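Local coordinates for Ent-copalyl diphosphate synthase (Streptomyces platensis, PDB 5BP8), which is a largely alpha-helical protein of the terpene synthase type, with a region that probably resembles the C-terminal domain of squalene-hopene cyclase, at residues A[267-276]-A[509-517]. Numbering follows the deposited sequence.
With SO4 (sulfate ion), chain C.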
loop_
_atom_site.group_PDB
_atom_site.type_symbol
_atom_site.label_atom_id
_atom_site.label_comp_id
_atom_site.label_asym_id
_atom_site.label_seq_id
_atom_site.Cartn_x
_atom_site.Cartn_y
_atom_site.Cartn_z
ATOM N N VAL A 267 1.586 4.608 -13.260
ATOM C CA VAL A 267 2.687 5.057 -14.089
ATOM C C VAL A 267 2.160 5.788 -15.325
ATOM O O VAL A 267 2.607 6.909 -15.633
ATOM C CB VAL A 267 3.614 3.905 -14.518
ATOM C CG1 VAL A 267 4.594 4.390 -15.574
ATOM C CG2 VAL A 267 4.383 3.355 -13.314
ATOM N N LEU A 268 1.213 5.170 -16.033
ATOM C CA LEU A 268 0.640 5.821 -17.206
ATOM C C LEU A 268 -0.053 7.148 -16.884
ATOM O O LEU A 268 0.112 8.135 -17.620
ATOM C CB LEU A 268 -0.326 4.873 -17.909
ATOM C CG LEU A 268 0.329 3.720 -18.654
ATOM C CD1 LEU A 268 -0.722 2.706 -19.042
ATOM C CD2 LEU A 268 1.069 4.272 -19.874
ATOM N N ASN A 269 -0.800 7.212 -15.781
ATOM C CA ASN A 269 -1.473 8.469 -15.416
ATOM C C ASN A 269 -0.519 9.565 -14.981
ATOM O O ASN A 269 -0.725 10.738 -15.297
ATOM C CB ASN A 269 -2.578 8.263 -14.368
ATOM C CG ASN A 269 -3.776 7.513 -14.938
ATOM O OD1 ASN A 269 -4.112 7.643 -16.126
ATOM N ND2 ASN A 269 -4.419 6.707 -14.098
ATOM N N SER A 270 0.548 9.194 -14.289
ATOM C CA SER A 270 1.575 10.162 -13.940
ATOM C C SER A 270 2.242 10.727 -15.196
ATOM O O SER A 270 2.411 11.943 -15.312
ATOM C CB SER A 270 2.621 9.518 -13.028
ATOM O OG SER A 270 2.063 9.312 -11.740
ATOM N N LEU A 271 2.605 9.857 -16.127
ATOM C CA LEU A 271 3.247 10.297 -17.379
ATOM C C LEU A 271 2.331 11.148 -18.242
ATOM O O LEU A 271 2.802 12.101 -18.876
ATOM C CB LEU A 271 3.764 9.110 -18.177
ATOM C CG LEU A 271 5.226 8.757 -17.899
ATOM C CD1 LEU A 271 5.641 9.003 -16.456
ATOM C CD2 LEU A 271 5.452 7.305 -18.262
ATOM N N ALA A 272 1.038 10.835 -18.246
ATOM C CA ALA A 272 0.055 11.669 -18.975
ATOM C C ALA A 272 -0.047 13.054 -18.391
ATOM O O ALA A 272 -0.232 14.030 -19.113
ATOM C CB ALA A 272 -1.310 11.008 -18.977
ATOM N N ALA A 273 0.068 13.140 -17.071
ATOM C CA ALA A 273 0.006 14.400 -16.353
ATOM C C ALA A 273 1.275 15.222 -16.513
ATOM O O ALA A 273 1.247 16.447 -16.341
ATOM C CB ALA A 273 -0.253 14.156 -14.872
ATOM N N SER A 274 2.377 14.554 -16.833
ATOM C CA SER A 274 3.693 15.188 -16.867
ATOM C C SER A 274 3.875 16.206 -17.987
ATOM O O SER A 274 4.736 17.070 -17.890
ATOM C CB SER A 274 4.790 14.125 -17.000
ATOM O OG SER A 274 4.813 13.553 -18.295
ATOM N N GLY A 275 3.111 16.071 -19.065
ATOM C CA GLY A 275 3.354 16.919 -20.245
ATOM C C GLY A 275 4.500 16.441 -21.133
ATOM O O GLY A 275 4.782 17.060 -22.155
ATOM N N LEU A 276 5.162 15.337 -20.772
ATOM C CA LEU A 276 6.211 14.753 -21.609
ATOM C C LEU A 276 5.673 14.008 -22.826
ATOM O O LEU A 276 4.602 13.396 -22.778
ATOM C CB LEU A 276 7.093 13.797 -20.787
ATOM C CG LEU A 276 7.892 14.469 -19.676
ATOM C CD1 LEU A 276 8.483 13.396 -18.754
ATOM C CD2 LEU A 276 9.004 15.349 -20.225
ATOM N N ALA A 509 7.621 7.433 -10.884
ATOM C CA ALA A 509 6.810 8.066 -11.931
ATOM C C ALA A 509 6.260 9.402 -11.462
ATOM O O ALA A 509 6.206 10.368 -12.221
ATOM C CB ALA A 509 5.700 7.141 -12.401
ATOM N N ALA A 510 5.872 9.472 -10.193
ATOM C CA ALA A 510 5.428 10.701 -9.606
ATOM C C ALA A 510 6.524 11.765 -9.577
ATOM O O ALA A 510 6.269 12.953 -9.850
ATOM C CB ALA A 510 4.874 10.453 -8.202
ATOM N N ARG A 511 7.736 11.337 -9.263
ATOM C CA ARG A 511 8.885 12.227 -9.234
ATOM C C ARG A 511 9.150 12.782 -10.643
ATOM O O ARG A 511 9.336 13.983 -10.823
ATOM C CB ARG A 511 10.126 11.523 -8.708
ATOM C CG ARG A 511 11.388 12.371 -8.742
ATOM C CD ARG A 511 12.604 11.587 -8.265
ATOM N NE ARG A 511 13.794 12.423 -8.152
ATOM C CZ ARG A 511 14.716 12.604 -9.108
ATOM N NH1 ARG A 511 14.619 12.021 -10.297
ATOM N NH2 ARG A 511 15.763 13.371 -8.857
ATOM N N LEU A 512 9.123 11.893 -11.619
ATOM C CA LEU A 512 9.374 12.308 -13.013
ATOM C C LEU A 512 8.358 13.364 -13.467
ATOM O O LEU A 512 8.741 14.407 -14.025
ATOM C CB LEU A 512 9.396 11.099 -13.931
ATOM C CG LEU A 512 9.552 11.393 -15.441
ATOM C CD1 LEU A 512 10.819 12.170 -15.716
ATOM C CD2 LEU A 512 9.542 10.112 -16.250
ATOM N N ALA A 513 7.081 13.107 -13.201
ATOM C CA ALA A 513 6.010 14.065 -13.501
ATOM C C ALA A 513 6.235 15.431 -12.857
ATOM O O ALA A 513 6.115 16.472 -13.523
ATOM C CB ALA A 513 4.665 13.496 -13.093
ATOM N N ALA A 514 6.555 15.440 -11.560
ATOM C CA ALA A 514 6.873 16.662 -10.838
ATOM C C ALA A 514 8.013 17.456 -11.478
ATOM O O ALA A 514 7.886 18.654 -11.704
ATOM C CB ALA A 514 7.216 16.353 -9.392
ATOM N N LEU A 515 9.109 16.777 -11.785
ATOM C CA LEU A 515 10.275 17.432 -12.336
ATOM C C LEU A 515 10.003 17.956 -13.752
ATOM O O LEU A 515 10.502 19.020 -14.105
ATOM C CB LEU A 515 11.496 16.501 -12.320
ATOM C CG LEU A 515 12.134 16.224 -10.947
ATOM C CD1 LEU A 515 13.294 15.273 -11.116
ATOM C CD2 LEU A 515 12.632 17.483 -10.280
ATOM N N ALA A 516 9.192 17.241 -14.522
ATOM C CA ALA A 516 8.813 17.695 -15.862
ATOM C C ALA A 516 7.930 18.935 -15.786
ATOM O O ALA A 516 8.134 19.898 -16.536
ATOM C CB ALA A 516 8.098 16.590 -16.618
ATOM N N LEU A 517 6.949 18.905 -14.894
ATOM C CA LEU A 517 6.034 20.031 -14.707
ATOM C C LEU A 517 6.728 21.245 -14.106
ATOM O O LEU A 517 6.414 22.379 -14.468
ATOM C CB LEU A 517 4.839 19.610 -13.848
ATOM C CG LEU A 517 3.904 18.594 -14.507
ATOM C CD1 LEU A 517 3.038 17.880 -13.485
ATOM C CD2 LEU A 517 3.030 19.258 -15.564
HETATM S S SO4 C . 17.893 13.752 -11.981
HETATM O O1 SO4 C . 17.929 15.033 -12.739
HETATM O O2 SO4 C . 17.912 14.073 -10.544
HETATM O O3 SO4 C . 19.076 12.924 -12.305
HETATM O O4 SO4 C . 16.670 13.001 -12.350
HETATM O O HOH W 1 5.843 19.314 -19.003
#
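Ser274 packs its CB 3.7 Å from Ala513 CA, where helices 260-274 and 504-518 run parallel, their local axes 3° apart and 8.4 Å from each other. Small residues permit this approach: the methyl of Ala509 sits between Val267 and Ser270, and that of Ala513 lies 3.5 Å from Ser270 O. Beyond its CB, Ser274 turns back to its own chain. With chi1 at 72°, OG stands between backbone N and carbonyl carbon; it donates to Leu271 O at an unusually short, doubtful 2.5 Å and accepts from Leu276 N (3.1 Å) in an ST turn. Serine suits the turn because its hydroxyl can both donate and accept. Gly275 is the first residue to leave helical angles, with a positive phi that glycine takes easily.

Leu276 then comes back over the partner helix. Its CG and both methyls press on Ala516 CB, the CG at 3.7 Å, and CD1 also reaches Leu512 CG. Leu512 passes its CD2 to Leu271 CD1 (4.1 Å); Leu271 and Leu276 thus meet on Leu512, in an apolar patch beside Ala509 and Ala516. Leu517 lays CD2 against the carbonyl oxygens of Ala273 (3.4 Å to O) and Ser274, an apolar contact. No direct hydrogen bond joins the segments; a water donates to Ser274 O and, weakly, to Ala516 O.

Arg511, extended, bonds through NH1 and NH2 to O4 and O2 of a sulfate, probably a crystallisation component, at its guanidinium edge; Leu515 CD1 lies over one face. Helix 7-20 flanks the pair through Leu15 and Leu16, helix 449-461 through Tyr454 and Arg461, and helix 307-319 packs against Leu268 and Asn269.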